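Local coordinates for protein K5 lyase (Enterobacteria phage k1-5, PDB 2X3H) that cleaves the K5 capsular polysaccharide heparosan, a glycosaminoglycan, by a lyase reaction, probably as part of the phage tail spike, at residues L219-N230 / L244-N255. Numbering follows the deposited sequence.
Sequences LADSSVNSLIDN and LKGTASYNIVSN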
loop_
_atom_site.group_PDB
_atom_site.type_symbol
_atom_site.label_atom_id
_atom_site.label_comp_id
_atom_site.label_asym_id
_atom_site.label_seq_id
_atom_site.Cartn_x
_atom_site.Cartn_y
_atom_site.Cartn_z
ATOM N N LEU A 219 -7.507 -21.946 -8.205
ATOM C CA LEU A 219 -7.068 -22.508 -6.931
ATOM C C LEU A 219 -5.604 -22.905 -7.028
ATOM O O LEU A 219 -5.236 -23.689 -7.914
ATOM C CB LEU A 219 -7.900 -23.742 -6.569
ATOM C CG LEU A 219 -7.270 -24.635 -5.490
ATOM C CD1 LEU A 219 -7.062 -23.848 -4.200
ATOM C CD2 LEU A 219 -8.143 -25.854 -5.237
ATOM N N ALA A 220 -4.773 -22.347 -6.143
ATOM C CA ALA A 220 -3.376 -22.772 -6.002
ATOM C C ALA A 220 -3.242 -23.519 -4.683
ATOM O O ALA A 220 -3.172 -22.905 -3.609
ATOM C CB ALA A 220 -2.423 -21.576 -6.057
ATOM N N ASP A 221 -3.249 -24.850 -4.766
ATOM C CA ASP A 221 -3.159 -25.699 -3.583
ATOM C C ASP A 221 -1.700 -26.008 -3.298
ATOM O O ASP A 221 -1.055 -26.743 -4.056
ATOM C CB ASP A 221 -3.941 -26.999 -3.809
ATOM C CG ASP A 221 -3.927 -27.923 -2.596
ATOM O OD1 ASP A 221 -3.095 -27.733 -1.687
ATOM O OD2 ASP A 221 -4.761 -28.859 -2.552
ATOM N N SER A 222 -1.181 -25.420 -2.219
ATOM C CA SER A 222 0.156 -25.734 -1.730
ATOM C C SER A 222 1.288 -25.330 -2.687
ATOM O O SER A 222 2.364 -25.917 -2.675
ATOM C CB SER A 222 0.246 -27.217 -1.334
ATOM O OG SER A 222 -0.739 -27.523 -0.353
ATOM N N SER A 223 1.055 -24.316 -3.516
ATOM C CA SER A 223 2.110 -23.852 -4.412
ATOM C C SER A 223 3.103 -22.975 -3.660
ATOM O O SER A 223 2.795 -22.419 -2.596
ATOM C CB SER A 223 1.523 -23.054 -5.574
ATOM O OG SER A 223 0.865 -21.894 -5.070
ATOM N N VAL A 224 4.287 -22.838 -4.243
ATOM C CA VAL A 224 5.297 -21.923 -3.729
ATOM C C VAL A 224 5.872 -21.085 -4.871
ATOM O O VAL A 224 5.830 -21.498 -6.045
ATOM C CB VAL A 224 6.438 -22.682 -2.992
ATOM C CG1 VAL A 224 5.897 -23.410 -1.766
ATOM C CG2 VAL A 224 7.151 -23.661 -3.931
ATOM N N ASN A 225 6.408 -19.905 -4.533
ATOM C CA ASN A 225 7.094 -19.042 -5.510
ATOM C C ASN A 225 6.279 -18.830 -6.781
ATOM O O ASN A 225 6.828 -18.872 -7.871
ATOM C CB ASN A 225 8.475 -19.614 -5.890
ATOM C CG ASN A 225 9.314 -19.971 -4.672
ATOM O OD1 ASN A 225 9.869 -21.083 -4.573
ATOM N ND2 ASN A 225 9.398 -19.047 -3.732
ATOM N N SER A 226 4.983 -18.570 -6.634
ATOM C CA SER A 226 4.113 -18.430 -7.794
ATOM C C SER A 226 3.398 -17.096 -7.811
ATOM O O SER A 226 3.202 -16.475 -6.757
ATOM C CB SER A 226 3.095 -19.569 -7.829
ATOM O OG SER A 226 3.734 -20.827 -8.041
ATOM N N LEU A 227 3.033 -16.659 -9.014
ATOM C CA LEU A 227 2.386 -15.359 -9.223
ATOM C C LEU A 227 1.006 -15.569 -9.822
ATOM O O LEU A 227 0.870 -16.305 -10.795
ATOM C CB LEU A 227 3.219 -14.488 -10.183
ATOM C CG LEU A 227 4.637 -14.101 -9.738
ATOM C CD1 LEU A 227 5.416 -13.500 -10.868
ATOM C CD2 LEU A 227 4.583 -13.119 -8.555
ATOM N N ILE A 228 -0.009 -14.937 -9.245
ATOM C CA ILE A 228 -1.364 -14.951 -9.805
ATOM C C ILE A 228 -1.777 -13.489 -9.943
ATOM O O ILE A 228 -1.854 -12.790 -8.935
ATOM C CB ILE A 228 -2.329 -15.693 -8.868
ATOM C CG1 ILE A 228 -1.850 -17.135 -8.667
ATOM C CG2 ILE A 228 -3.786 -15.630 -9.382
ATOM C CD1 ILE A 228 -2.656 -17.897 -7.617
ATOM N N ASP A 229 -2.019 -13.023 -11.175
ATOM C CA ASP A 229 -2.120 -11.572 -11.457
ATOM C C ASP A 229 -3.213 -11.323 -12.498
ATOM O O ASP A 229 -3.295 -12.039 -13.496
ATOM C CB ASP A 229 -0.752 -11.063 -11.988
ATOM C CG ASP A 229 -0.656 -9.532 -12.089
ATOM O OD1 ASP A 229 -1.344 -8.807 -11.329
ATOM O OD2 ASP A 229 0.137 -9.049 -12.944
ATOM N N ASN A 230 -4.060 -10.322 -12.260
ATOM C CA ASN A 230 -5.035 -9.896 -13.270
ATOM C C ASN A 230 -6.106 -10.966 -13.540
ATOM O O ASN A 230 -6.139 -11.576 -14.621
ATOM C CB ASN A 230 -4.319 -9.479 -14.578
ATOM C CG ASN A 230 -3.525 -8.163 -14.438
ATOM O OD1 ASN A 230 -2.455 -7.991 -15.044
ATOM N ND2 ASN A 230 -4.052 -7.238 -13.654
ATOM N N LEU A 244 -5.980 -19.686 -2.229
ATOM C CA LEU A 244 -4.720 -20.319 -1.849
ATOM C C LEU A 244 -5.092 -21.355 -0.795
ATOM O O LEU A 244 -5.894 -21.076 0.097
ATOM C CB LEU A 244 -3.752 -19.301 -1.240
ATOM C CG LEU A 244 -3.275 -18.162 -2.141
ATOM C CD1 LEU A 244 -2.344 -17.233 -1.352
ATOM C CD2 LEU A 244 -2.607 -18.664 -3.441
ATOM N N LYS A 245 -4.483 -22.535 -0.876
ATOM C CA LYS A 245 -4.909 -23.640 -0.026
ATOM C C LYS A 245 -3.737 -24.409 0.566
ATOM O O LYS A 245 -2.658 -24.475 -0.028
ATOM C CB LYS A 245 -5.776 -24.593 -0.853
ATOM C CG LYS A 245 -6.494 -25.682 -0.076
ATOM C CD LYS A 245 -7.363 -26.516 -1.033
ATOM C CE LYS A 245 -8.199 -27.534 -0.272
ATOM N NZ LYS A 245 -9.130 -28.244 -1.229
ATOM N N GLY A 246 -3.958 -24.986 1.738
ATOM C CA GLY A 246 -2.958 -25.862 2.353
ATOM C C GLY A 246 -1.674 -25.142 2.700
ATOM O O GLY A 246 -1.696 -24.083 3.305
ATOM N N THR A 247 -0.548 -25.734 2.321
ATOM C CA THR A 247 0.747 -25.191 2.690
ATOM C C THR A 247 1.261 -24.142 1.700
ATOM O O THR A 247 2.469 -23.926 1.592
ATOM C CB THR A 247 1.784 -26.299 2.851
ATOM O OG1 THR A 247 1.872 -27.041 1.628
ATOM C CG2 THR A 247 1.377 -27.235 4.023
ATOM N N ALA A 248 0.355 -23.484 0.975
ATOM C CA ALA A 248 0.769 -22.437 0.041
ATOM C C ALA A 248 1.561 -21.351 0.765
ATOM O O ALA A 248 1.095 -20.800 1.778
ATOM C CB ALA A 248 -0.445 -21.821 -0.631
ATOM N N SER A 249 2.743 -21.037 0.234
ATOM C CA SER A 249 3.603 -20.010 0.815
ATOM C C SER A 249 4.432 -19.327 -0.275
ATOM O O SER A 249 4.757 -19.938 -1.298
ATOM C CB SER A 249 4.553 -20.625 1.853
ATOM O OG SER A 249 3.863 -21.211 2.948
ATOM N N TYR A 250 4.793 -18.066 -0.051
ATOM C CA TYR A 250 5.698 -17.355 -0.957
ATOM C C TYR A 250 5.071 -17.114 -2.326
ATOM O O TYR A 250 5.769 -17.111 -3.348
ATOM C CB TYR A 250 7.061 -18.068 -1.097
ATOM C CG TYR A 250 7.610 -18.577 0.221
ATOM C CD1 TYR A 250 7.841 -17.709 1.285
ATOM C CD2 TYR A 250 7.903 -19.932 0.397
ATOM C CE1 TYR A 250 8.331 -18.189 2.510
ATOM C CE2 TYR A 250 8.390 -20.409 1.605
ATOM C CZ TYR A 250 8.606 -19.536 2.650
ATOM O OH TYR A 250 9.088 -20.042 3.847
ATOM N N ASN A 251 3.756 -16.911 -2.334
ATOM C CA ASN A 251 3.036 -16.547 -3.549
ATOM C C ASN A 251 2.647 -15.084 -3.501
ATOM O O ASN A 251 2.504 -14.524 -2.415
ATOM C CB ASN A 251 1.768 -17.401 -3.681
ATOM C CG ASN A 251 2.062 -18.887 -3.610
ATOM O OD1 ASN A 251 1.739 -19.561 -2.614
ATOM N ND2 ASN A 251 2.688 -19.401 -4.645
ATOM N N ILE A 252 2.471 -14.473 -4.671
ATOM C CA ILE A 252 1.876 -13.143 -4.764
ATOM C C ILE A 252 0.581 -13.258 -5.558
ATOM O O ILE A 252 0.581 -13.827 -6.641
ATOM C CB ILE A 252 2.807 -12.135 -5.492
ATOM C CG1 ILE A 252 4.152 -12.025 -4.758
ATOM C CG2 ILE A 252 2.122 -10.762 -5.569
ATOM C CD1 ILE A 252 5.121 -11.037 -5.386
ATOM N N VAL A 253 -0.511 -12.748 -4.993
ATOM C CA VAL A 253 -1.803 -12.683 -5.688
ATOM C C VAL A 253 -2.102 -11.195 -5.846
ATOM O O VAL A 253 -2.059 -10.456 -4.863
ATOM C CB VAL A 253 -2.923 -13.317 -4.845
ATOM C CG1 VAL A 253 -4.290 -13.126 -5.539
ATOM C CG2 VAL A 253 -2.625 -14.803 -4.569
ATOM N N SER A 254 -2.370 -10.744 -7.070
ATOM C CA SER A 254 -2.464 -9.309 -7.335
ATOM C C SER A 254 -3.539 -9.004 -8.368
ATOM O O SER A 254 -3.758 -9.787 -9.288
ATOM C CB SER A 254 -1.121 -8.766 -7.826
ATOM O OG SER A 254 -1.152 -7.344 -7.882
ATOM N N ASN A 255 -4.226 -7.879 -8.189
ATOM C CA ASN A 255 -5.189 -7.385 -9.191
ATOM C C ASN A 255 -6.297 -8.388 -9.480
ATOM O O ASN A 255 -6.440 -8.897 -10.604
ATOM C CB ASN A 255 -4.473 -7.009 -10.490
ATOM C CG ASN A 255 -3.719 -5.699 -10.392
ATOM O OD1 ASN A 255 -3.778 -4.997 -9.382
ATOM N ND2 ASN A 255 -3.000 -5.364 -11.452
HETATM O O HOH W 1 -7.380 -29.160 -3.306
HETATM O O HOH W 2 3.850 -26.255 -0.319
#
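K245 and D221 both carry CG anti to the backbone N (chi1 -170° and -178°); as a bridged pair they leave on the same face of the sheet, and these torsions send them along it so that K245 CD passes 3.8 Å from D221 OD2. Their charged ends do not touch: one water accepts from K245 NZ and donates to D221 OD2, while NZ has its salt bridge with E270. D221 OD1 instead accepts a hydrogen bond from S222 OG at 2.7 Å, and that same OG accepts one from T247 N at 3.2 Å, tying one corner to the type II' turn K245-A248 of the next. Beyond the corner, S249 N donates to S223 O.

Strands 227-230 and 252-255 run parallel, 3° apart with axes 4.7 Å from each other. I228 uses both its backbone N, to I252 O (2.9 Å), and its backbone O, from S254 N (2.8 Å). Side chains then stack in register: L227 CD2 lies 3.7 Å from I252 CB on one face, and I228 CD1 reaches V253 CG2 and L244 CD2 on the other, joining the two strand pairs. L227 packs on I257 of the second subunit, and N255 ND2 is hydrogen-bonded to S254 OG of the third. Such in-register stacking of strand-corner-strand units, repeated along the chain, is characteristic of the parallel beta-helix, here assembled as a trimer as in viral tail spikes.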